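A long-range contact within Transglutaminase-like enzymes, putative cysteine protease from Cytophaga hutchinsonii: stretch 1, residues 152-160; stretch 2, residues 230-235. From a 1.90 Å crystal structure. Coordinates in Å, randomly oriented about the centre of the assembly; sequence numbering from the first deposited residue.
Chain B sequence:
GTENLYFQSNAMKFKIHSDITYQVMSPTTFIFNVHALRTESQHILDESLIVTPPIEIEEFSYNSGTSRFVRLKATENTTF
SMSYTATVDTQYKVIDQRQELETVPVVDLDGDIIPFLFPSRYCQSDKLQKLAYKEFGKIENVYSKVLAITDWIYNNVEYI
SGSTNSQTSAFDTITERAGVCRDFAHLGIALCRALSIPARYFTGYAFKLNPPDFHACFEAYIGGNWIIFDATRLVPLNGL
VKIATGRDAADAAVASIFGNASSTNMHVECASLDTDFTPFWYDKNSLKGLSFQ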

# COMPACT_ATOMS: atom_id res chain seq x y z
N TRP B 152 -14.90 14.33 -12.80
CA TRP B 152 -14.95 13.00 -12.21
C TRP B 152 -14.56 13.05 -10.71
O TRP B 152 -15.25 12.49 -9.88
CB TRP B 152 -14.06 11.99 -12.96
CG TRP B 152 -14.24 10.59 -12.44
CD1 TRP B 152 -15.12 9.65 -12.88
CD2 TRP B 152 -13.54 10.00 -11.33
NE1 TRP B 152 -15.01 8.51 -12.12
CE2 TRP B 152 -14.05 8.70 -11.16
CE3 TRP B 152 -12.53 10.46 -10.46
CZ2 TRP B 152 -13.58 7.83 -10.16
CZ3 TRP B 152 -12.07 9.60 -9.46
CH2 TRP B 152 -12.60 8.30 -9.32
N ILE B 153 -13.48 13.76 -10.39
CA ILE B 153 -13.04 13.86 -9.00
C ILE B 153 -14.12 14.52 -8.13
O ILE B 153 -14.44 14.04 -7.05
CB ILE B 153 -11.70 14.62 -8.89
CG1 ILE B 153 -10.59 13.82 -9.59
CG2 ILE B 153 -11.33 14.88 -7.41
CD1 ILE B 153 -9.28 14.60 -9.81
N TYR B 154 -14.68 15.62 -8.63
CA TYR B 154 -15.72 16.31 -7.85
C TYR B 154 -16.89 15.38 -7.55
O TYR B 154 -17.44 15.37 -6.42
CB TYR B 154 -16.22 17.57 -8.57
CG TYR B 154 -17.35 18.19 -7.79
CD1 TYR B 154 -17.11 18.90 -6.61
CD2 TYR B 154 -18.67 18.00 -8.20
CE1 TYR B 154 -18.15 19.42 -5.86
CE2 TYR B 154 -19.73 18.54 -7.45
CZ TYR B 154 -19.46 19.24 -6.29
OH TYR B 154 -20.49 19.77 -5.55
N ASN B 155 -17.28 14.60 -8.56
CA ASN B 155 -18.43 13.72 -8.47
C ASN B 155 -18.19 12.40 -7.75
O ASN B 155 -19.14 11.73 -7.35
CB ASN B 155 -19.02 13.48 -9.87
CG ASN B 155 -19.67 14.72 -10.46
OD1 ASN B 155 -19.45 15.05 -11.62
ND2 ASN B 155 -20.48 15.39 -9.66
N ASN B 156 -16.93 12.01 -7.57
CA ASN B 156 -16.65 10.67 -7.07
C ASN B 156 -15.76 10.60 -5.84
O ASN B 156 -15.48 9.52 -5.35
CB ASN B 156 -16.07 9.80 -8.20
CG ASN B 156 -17.05 9.62 -9.32
OD1 ASN B 156 -16.98 10.31 -10.34
ND2 ASN B 156 -18.00 8.73 -9.12
N VAL B 157 -15.36 11.77 -5.34
CA VAL B 157 -14.53 11.88 -4.14
C VAL B 157 -15.24 12.87 -3.22
O VAL B 157 -15.56 14.00 -3.62
CB VAL B 157 -13.09 12.41 -4.46
CG1 VAL B 157 -12.26 12.56 -3.18
CG2 VAL B 157 -12.36 11.48 -5.47
N GLU B 158 -15.49 12.45 -1.99
CA GLU B 158 -16.19 13.29 -1.01
C GLU B 158 -15.24 14.27 -0.37
O GLU B 158 -14.13 13.90 -0.01
CB GLU B 158 -16.79 12.43 0.08
CG GLU B 158 -17.65 11.32 -0.47
CD GLU B 158 -18.65 10.80 0.53
OE1 GLU B 158 -18.64 11.24 1.70
OE2 GLU B 158 -19.46 9.95 0.12
N TYR B 159 -15.68 15.51 -0.18
CA TYR B 159 -14.86 16.45 0.54
C TYR B 159 -15.13 16.28 2.04
O TYR B 159 -16.22 16.57 2.52
CB TYR B 159 -15.12 17.89 0.09
CG TYR B 159 -14.16 18.87 0.74
CD1 TYR B 159 -13.06 19.38 0.06
CD2 TYR B 159 -14.36 19.27 2.07
CE1 TYR B 159 -12.17 20.26 0.68
CE2 TYR B 159 -13.49 20.15 2.69
CZ TYR B 159 -12.40 20.64 2.00
OH TYR B 159 -11.57 21.51 2.66
N ILE B 160 -14.13 15.79 2.78
CA ILE B 160 -14.31 15.54 4.22
C ILE B 160 -13.11 16.01 5.02
O ILE B 160 -12.05 15.42 4.92
CB ILE B 160 -14.57 14.03 4.56
CG1 ILE B 160 -15.61 13.38 3.64
CG2 ILE B 160 -14.97 13.87 6.04
CD1 ILE B 160 -15.94 11.91 3.99
N ASP B 230 -9.82 23.11 -10.44
CA ASP B 230 -10.02 22.87 -9.01
C ASP B 230 -11.20 21.94 -8.84
O ASP B 230 -12.34 22.37 -8.91
CB ASP B 230 -10.26 24.19 -8.26
CG ASP B 230 -10.57 24.00 -6.79
OD1 ASP B 230 -10.48 22.87 -6.26
OD2 ASP B 230 -10.96 24.99 -6.13
N ALA B 231 -10.90 20.66 -8.62
CA ALA B 231 -11.93 19.64 -8.51
C ALA B 231 -12.78 19.75 -7.26
O ALA B 231 -13.82 19.09 -7.18
CB ALA B 231 -11.33 18.23 -8.63
N THR B 232 -12.40 20.58 -6.29
CA THR B 232 -13.27 20.77 -5.10
C THR B 232 -14.49 21.62 -5.43
O THR B 232 -15.50 21.55 -4.74
CB THR B 232 -12.56 21.45 -3.89
OG1 THR B 232 -12.25 22.81 -4.20
CG2 THR B 232 -11.30 20.67 -3.47
N ARG B 233 -14.36 22.45 -6.47
CA ARG B 233 -15.34 23.48 -6.83
C ARG B 233 -15.67 24.46 -5.70
O ARG B 233 -16.76 25.03 -5.68
CB ARG B 233 -16.63 22.86 -7.35
CG ARG B 233 -16.47 22.13 -8.66
CD ARG B 233 -17.80 21.57 -9.11
NE ARG B 233 -17.65 20.77 -10.31
CZ ARG B 233 -18.64 20.10 -10.90
NH1 ARG B 233 -18.38 19.39 -11.99
NH2 ARG B 233 -19.87 20.14 -10.40
N LEU B 234 -14.75 24.65 -4.75
CA LEU B 234 -15.05 25.50 -3.60
C LEU B 234 -14.91 27.00 -3.86
O LEU B 234 -15.54 27.79 -3.16
CB LEU B 234 -14.20 25.12 -2.40
CG LEU B 234 -14.60 23.84 -1.66
CD1 LEU B 234 -13.47 23.39 -0.79
CD2 LEU B 234 -15.88 24.04 -0.83
N VAL B 235 -14.09 27.39 -4.83
CA VAL B 235 -13.74 28.80 -4.99
C VAL B 235 -13.85 29.29 -6.43
O VAL B 235 -13.59 28.52 -7.36
CB VAL B 235 -12.32 29.10 -4.43
CG1 VAL B 235 -12.16 28.54 -3.03
CG2 VAL B 235 -11.23 28.53 -5.33

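Stretch 1 carries the last turn of a helix that begins earlier in the chain, residues 152-156, and then a short extended segment at 158-159. V157 is the first residue to leave helical phi/psi, and its amide still reaches back to the helix, with V157 N donating to I153 O at 3.0 Å. Stretch 2 has no regular helix or strand; its first four residues, D230 to R233, form a type I beta turn closed by a hydrogen bond from R233 N to D230 O (3.2 Å). The backbones come nearest at Y154 and A231, whose CA atoms lie 5.1 Å apart.

The turn is braced from within. D230 OD1 accepts from both T232 N (3.0 Å) and T232 OG1 (2.7 Å), and T232 OG1 in turn accepts from L234 N at 3.2 Å. The CA-to-CB bond of T232 points away from stretch 1, and its hydroxyl, with chi1 in the p well, bonds to both D230 and L234. R233 follows with positive phi (55/26).

No hydrogen bond joins the two stretches; they are held by packing and stacking, which together bury 368 Å². Y154 contributes the largest share, 92 Å². Its CB sits 3.2 Å from A231 O, and its ring edge faces the carbonyls of the turn, with Y154 CE1 3.6 Å from T232 O. Over one face of this ring lies R233. The guanidinium rests flat on the tyrosine, centres 4.1 Å apart and planes at 15°, and R233 CD stands 3.6 Å from the centroid of the Y154 ring, almost on the ring normal, in a CH-pi contact. The arginine can do this because its chain is extended beyond chi1, with chi2 and chi3 both t, so that methylene and guanidinium lie along the same aromatic surface. Such an arrangement suits an exposed site: the flat cation covers the ring while its nitrogens remain free to bond around their edges, as R233 NH1 does with a residue just outside the stretches.

Beside this pair, on the buried side of Y154, the contact is apolar. I153 and A231, both buried, point toward each other, with I153 CG2 3.6 Å from A231 CB; the alanine offers one methyl group to I153 where the two backbones come nearest, at Y154 and A231. Farther along, Y159 reaches from the extended segment in the t rotamer to place Y159 CE1 3.7 Å from L234 CD1. The edge of the same ring approaches the threonine methyl, Y159 CD1 to T232 CG2 being 4.2 Å, so T232 offers carbon to this tyrosine while its hydroxyl serves the loop.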